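AcRAF (Thiomonas intermedia, PDB 4LOW) acts as a RuBisCO assembly factor in the alpha-carboxysome and belongs to the pterin-4a-carbinolamine dehydratase family, whose dehydratase activity it is only inferred to share. Local coordinates at residues 17-22 / 59-64; 39-44 / 75-80. All blocks are in the same frame, centred on the assembly; numbering follows the deposited sequence. Where two conformers were deposited one is given.

Interaction 1 (17-22 / 59-64). With FMT (formic acid), chain C.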
# COMPACT_ATOMS: atom_id res chain seq x y z
N MET A 17 -12.31 2.18 13.49
CA MET A 17 -11.46 1.44 12.57
C MET A 17 -10.48 0.68 13.42
O MET A 17 -10.31 1.00 14.60
CB MET A 17 -10.70 2.37 11.61
CG MET A 17 -11.60 3.07 10.61
SD MET A 17 -10.81 4.50 9.85
CE MET A 17 -10.90 5.69 11.22
N LEU A 18 -9.88 -0.36 12.83
CA LEU A 18 -8.77 -1.06 13.48
C LEU A 18 -7.52 -0.67 12.69
O LEU A 18 -7.52 -0.72 11.45
CB LEU A 18 -8.90 -2.57 13.43
CG LEU A 18 -10.00 -3.14 14.31
CD1 LEU A 18 -10.17 -4.62 14.03
CD2 LEU A 18 -9.71 -2.86 15.82
N PHE A 19 -6.42 -0.32 13.38
CA PHE A 19 -5.22 0.14 12.72
C PHE A 19 -4.04 -0.68 13.25
O PHE A 19 -3.92 -0.86 14.48
CB PHE A 19 -4.99 1.65 13.00
CG PHE A 19 -3.61 2.11 12.58
CD1 PHE A 19 -3.36 2.48 11.27
CD2 PHE A 19 -2.55 2.12 13.49
CE1 PHE A 19 -2.06 2.75 10.85
CE2 PHE A 19 -1.25 2.35 13.05
CZ PHE A 19 -1.02 2.66 11.74
N LYS A 20 -3.09 -1.08 12.38
CA LYS A 20 -1.87 -1.65 12.90
C LYS A 20 -0.75 -1.42 11.93
O LYS A 20 -0.91 -1.52 10.72
CB LYS A 20 -2.02 -3.16 13.16
CG LYS A 20 -0.82 -3.79 13.85
CD LYS A 20 -1.19 -5.18 14.36
CE LYS A 20 0.03 -5.93 14.82
NZ LYS A 20 -0.39 -7.27 15.36
N ARG A 21 0.43 -1.15 12.48
CA ARG A 21 1.68 -1.03 11.72
C ARG A 21 2.54 -2.27 11.90
O ARG A 21 2.75 -2.74 13.03
CB ARG A 21 2.44 0.19 12.21
CG ARG A 21 3.83 0.39 11.59
CD ARG A 21 4.53 1.59 12.23
NE ARG A 21 5.78 1.97 11.52
CZ ARG A 21 5.82 2.80 10.49
NH1 ARG A 21 4.69 3.31 10.00
NH2 ARG A 21 6.99 3.15 9.97
N PHE A 22 3.02 -2.80 10.81
CA PHE A 22 3.92 -3.95 10.81
C PHE A 22 5.24 -3.49 10.26
O PHE A 22 5.27 -2.91 9.18
CB PHE A 22 3.34 -5.03 9.89
CG PHE A 22 2.05 -5.65 10.38
CD1 PHE A 22 0.82 -5.02 10.15
CD2 PHE A 22 2.06 -6.82 11.12
CE1 PHE A 22 -0.37 -5.59 10.64
CE2 PHE A 22 0.87 -7.39 11.58
CZ PHE A 22 -0.32 -6.77 11.35
N ASN A 59 1.26 -0.26 6.99
CA ASN A 59 0.24 0.23 7.90
C ASN A 59 -1.12 -0.17 7.35
O ASN A 59 -1.44 0.17 6.20
CB ASN A 59 0.30 1.75 7.94
CG ASN A 59 1.63 2.28 8.40
OD1 ASN A 59 2.02 2.13 9.57
ND2 ASN A 59 2.34 2.97 7.51
N ILE A 60 -1.93 -0.89 8.12
CA ILE A 60 -3.21 -1.37 7.62
C ILE A 60 -4.35 -0.80 8.43
O ILE A 60 -4.31 -0.76 9.66
CB ILE A 60 -3.21 -2.91 7.74
CG1 ILE A 60 -2.02 -3.48 6.94
CG2 ILE A 60 -4.56 -3.49 7.24
CD1 ILE A 60 -1.82 -4.95 7.11
N THR A 61 -5.40 -0.36 7.72
CA THR A 61 -6.60 0.18 8.34
C THR A 61 -7.78 -0.66 7.93
O THR A 61 -8.00 -0.84 6.73
CB THR A 61 -6.82 1.62 7.87
OG1 THR A 61 -5.66 2.37 8.19
CG2 THR A 61 -8.01 2.26 8.55
N LEU A 62 -8.56 -1.17 8.91
CA LEU A 62 -9.73 -1.98 8.61
C LEU A 62 -10.94 -1.20 9.05
O LEU A 62 -10.95 -0.64 10.15
CB LEU A 62 -9.70 -3.31 9.39
CG LEU A 62 -8.44 -4.13 9.25
CD1 LEU A 62 -8.48 -5.40 10.12
CD2 LEU A 62 -8.12 -4.48 7.79
N ASP A 63 -11.98 -1.17 8.21
CA ASP A 63 -13.19 -0.42 8.56
C ASP A 63 -14.28 -1.35 8.96
O ASP A 63 -14.21 -2.54 8.65
CB ASP A 63 -13.63 0.53 7.42
CG ASP A 63 -13.84 -0.06 6.04
OD1 ASP A 63 -13.41 -1.20 5.81
OD2 ASP A 63 -14.35 0.67 5.16
N ALA A 64 -15.28 -0.79 9.66
CA ALA A 64 -16.46 -1.48 10.14
C ALA A 64 -17.32 -1.85 8.94
O ALA A 64 -17.57 -1.01 8.07
CB ALA A 64 -17.23 -0.57 11.10
C FMT C . -0.23 -0.11 16.16
O1 FMT C . 0.60 -0.55 15.31
O2 FMT C . -1.16 -0.97 16.64
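Leu-18 with Leu-62 and Lys-20 with Ile-60 are hydrogen-bonded pairs of an antiparallel ladder, each with two backbone bonds. In the first, Leu-62 N lies 2.8 Å from Leu-18 O. In the second, Ile-60 N donates to Lys-20 O at 2.9 Å, nearly straight. Phe-19 with Thr-61 and Arg-21 with Asn-59 are the non-hydrogen-bonded pairs between and beyond them.

The polar side-chain bond runs from Arg-21 NH1 to Asn-59 OD1, 3.0 Å long and bent. It uses a lone pair in the amide plane, while the oxygen sits 27° out of the guanidinium plane. The extended Arg-21 chain lies side by side with Asn-59, both pointing the same way. Tyr-57 adds a cation-pi contact to Arg-21. A formic acid molecule, probably from the crystallisation liquor, accepts a bond from Arg-21 N.

With CG anti to the backbone N (chi1 168°), the Phe-19 ring starts beside its carbonyl carbon and lies side by side with Asn-59, ring and amide planes 20° apart. Its edge meets Thr-61 OG1, 3.8 Å from CD1, and CZ approaches Asn-59 OD1. An alanine at Phe-19 would probably open a gap beside Asn-59 and Thr-61, leaving the Asn-59 amide without its flanking ring. Met-17 SD touches Thr-61 CG2 on the same face.

The face of Leu-18, Lys-20, Ile-60 and Leu-62 is mostly apolar. Leu-18 CB meets Leu-62 CB at 4.2 Å. Phe-22 CE1 touches Ile-60 CD1 at 3.9 Å. Lys-20 NZ is held by His-5 O, His-7 O and a salt bridge to Asp-82.

The two strands are the inner pair of a four-stranded antiparallel sheet, with 10-12 beside 17-23 and 50-53 beside 57-63. The face of Ile-60 and Leu-62 lies on the helices: Ile-60 touches 27-44 and 72-84, and Leu-62 touches 72-84.

Interaction 2 (39-44 / 75-80). With FMT (formic acid), chain F.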
# COMPACT_ATOMS: atom_id res chain seq x y z
N ALA A 39 -3.32 -12.08 -1.26
CA ALA A 39 -3.94 -13.39 -1.36
C ALA A 39 -5.04 -13.55 -0.32
O ALA A 39 -6.11 -14.09 -0.63
CB ALA A 39 -2.88 -14.49 -1.22
N LEU A 40 -4.81 -13.07 0.90
CA LEU A 40 -5.81 -13.15 1.96
C LEU A 40 -7.08 -12.37 1.62
O LEU A 40 -8.19 -12.87 1.85
CB LEU A 40 -5.20 -12.60 3.25
CG LEU A 40 -6.19 -12.51 4.42
CD1 LEU A 40 -6.69 -13.90 4.84
CD2 LEU A 40 -5.56 -11.82 5.56
N SER A 41 -6.96 -11.17 1.09
CA SER A 41 -8.09 -10.34 0.72
C SER A 41 -8.92 -10.98 -0.33
O SER A 41 -10.17 -10.92 -0.29
CB SER A 41 -7.60 -8.97 0.24
OG SER A 41 -7.51 -8.11 1.35
N GLU A 42 -8.27 -11.63 -1.28
CA GLU A 42 -8.98 -12.32 -2.36
C GLU A 42 -9.68 -13.57 -1.82
O GLU A 42 -10.82 -13.84 -2.21
CB GLU A 42 -8.00 -12.69 -3.47
CG GLU A 42 -7.44 -11.47 -4.19
CD GLU A 42 -6.05 -11.64 -4.77
OE1 GLU A 42 -5.55 -12.79 -4.81
OE2 GLU A 42 -5.45 -10.61 -5.16
N GLU A 43 -9.02 -14.31 -0.90
CA GLU A 43 -9.56 -15.52 -0.28
C GLU A 43 -10.85 -15.24 0.47
O GLU A 43 -11.81 -16.02 0.42
CB GLU A 43 -8.53 -16.10 0.71
CG GLU A 43 -8.89 -17.50 1.20
CD GLU A 43 -8.90 -18.53 0.08
OE1 GLU A 43 -8.17 -18.31 -0.92
OE2 GLU A 43 -9.62 -19.54 0.21
N THR A 44 -10.86 -14.15 1.21
CA THR A 44 -11.96 -13.74 2.09
C THR A 44 -12.98 -12.83 1.42
O THR A 44 -14.10 -12.71 1.92
CB THR A 44 -11.38 -13.05 3.32
OG1 THR A 44 -10.68 -11.87 2.87
CG2 THR A 44 -10.45 -13.94 4.13
N ARG A 75 -12.30 -8.47 13.18
CA ARG A 75 -11.25 -8.95 14.07
C ARG A 75 -10.65 -10.25 13.57
O ARG A 75 -9.45 -10.48 13.78
CB ARG A 75 -11.78 -9.10 15.50
CG ARG A 75 -12.29 -7.79 16.08
CD ARG A 75 -12.62 -7.91 17.56
NE ARG A 75 -13.19 -6.65 18.04
CZ ARG A 75 -12.48 -5.57 18.38
NH1 ARG A 75 -11.16 -5.58 18.30
NH2 ARG A 75 -13.10 -4.47 18.80
N ALA A 76 -11.46 -11.13 12.94
CA ALA A 76 -10.88 -12.38 12.42
C ALA A 76 -9.95 -12.10 11.25
O ALA A 76 -8.90 -12.75 11.13
CB ALA A 76 -11.99 -13.34 12.00
N PHE A 77 -10.28 -11.08 10.44
CA PHE A 77 -9.39 -10.69 9.34
C PHE A 77 -8.06 -10.18 9.89
O PHE A 77 -6.99 -10.61 9.48
CB PHE A 77 -10.08 -9.63 8.46
CG PHE A 77 -9.28 -9.29 7.22
CD1 PHE A 77 -8.32 -8.29 7.25
CD2 PHE A 77 -9.46 -10.00 6.04
CE1 PHE A 77 -7.55 -7.99 6.11
CE2 PHE A 77 -8.72 -9.68 4.89
CZ PHE A 77 -7.75 -8.71 4.94
N ALA A 78 -8.16 -9.32 10.92
CA ALA A 78 -6.99 -8.80 11.59
C ALA A 78 -6.09 -9.92 12.13
O ALA A 78 -4.87 -9.88 11.97
CB ALA A 78 -7.41 -7.85 12.70
N ALA A 79 -6.68 -10.95 12.75
CA ALA A 79 -5.89 -12.05 13.27
C ALA A 79 -5.23 -12.86 12.15
O ALA A 79 -4.12 -13.35 12.32
CB ALA A 79 -6.78 -12.96 14.12
N ARG A 80 -5.88 -13.03 11.02
CA ARG A 80 -5.21 -13.74 9.93
C ARG A 80 -4.05 -12.89 9.38
O ARG A 80 -2.98 -13.45 9.08
CB ARG A 80 -6.19 -14.17 8.85
CG ARG A 80 -7.07 -15.34 9.30
CD ARG A 80 -8.31 -15.44 8.46
NE ARG A 80 -8.07 -16.11 7.19
CZ ARG A 80 -9.04 -16.52 6.39
NH1 ARG A 80 -10.32 -16.36 6.73
NH2 ARG A 80 -8.75 -17.12 5.24
C FMT F . -8.13 -8.44 16.61
O1 FMT F . -8.06 -9.63 16.24
O2 FMT F . -9.05 -8.16 17.60
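Leu-40 lays CD2 over one face of the Phe-77 ring, a CH-pi contact 4.1 Å from the ring centroid and 24° off the normal. Leu-40 CD1 points at Arg-80 instead and lies 3.5 Å from NE. The ring edge meets two hydroxyls. Thr-44 OG1 lies in the ring plane, 3.6 Å from CE2, and Ser-41 OG is near CZ.

Thr-44 and Arg-80 meet tip to tip. Thr-44 CG2 sits over one face of the guanidinium, offset toward its rim and 3.6 Å from NH1. The Arg-80 chain bends at chi3 (81°), which turns NE toward Leu-40. Glu-43 CG approaches NH2 more loosely. The Glu-43 carboxylate stays apart, with OE2 5.6 Å from Arg-80 NH2, and the opposite charges may still attract. The Glu-43 and Arg-80 contacts hold for the conformers described; each residue also has a second.

Behind these, Thr-44 OG1 donates to Leu-40 O at 2.9 Å. The same carbonyl takes the backbone N of Thr-44 from the opposite face of its plane. Gln-46 binds both hydroxyls, through its backbone O to Ser-41 OG and its backbone N to Thr-44 OG1.

The two helix segments run roughly antiparallel at 145°, with axes 11.3 Å apart. Leu-40 and Thr-44 on one and Phe-77 and Arg-80 on the other span the gap. This helix pair packs on one face of the antiparallel sheet in the pterin-4a-carbinolamine dehydratase-like alpha+beta fold.

In the fold
After the edge strand 10-12, strand 17-23 supplies the first half of interaction 1 and leads into helix 27-44, which supplies the first half of interaction 2. Strand 50-53 follows. Strand 57-63 then returns beside 17-23 and closes interaction 1, a loop with 36 residues between its segments. Helix 72-84 comes last and closes interaction 2 against 39-44. The two loops cross rather than nest, because their segments alternate along the chain. Interaction 1 forms the middle of the sheet, and interaction 2 joins the helices on the face of Ile-60 and Leu-62. Leu-62 links them directly, with CD1 3.7 Å from Ala-78 CB and CD2 packed on Phe-77.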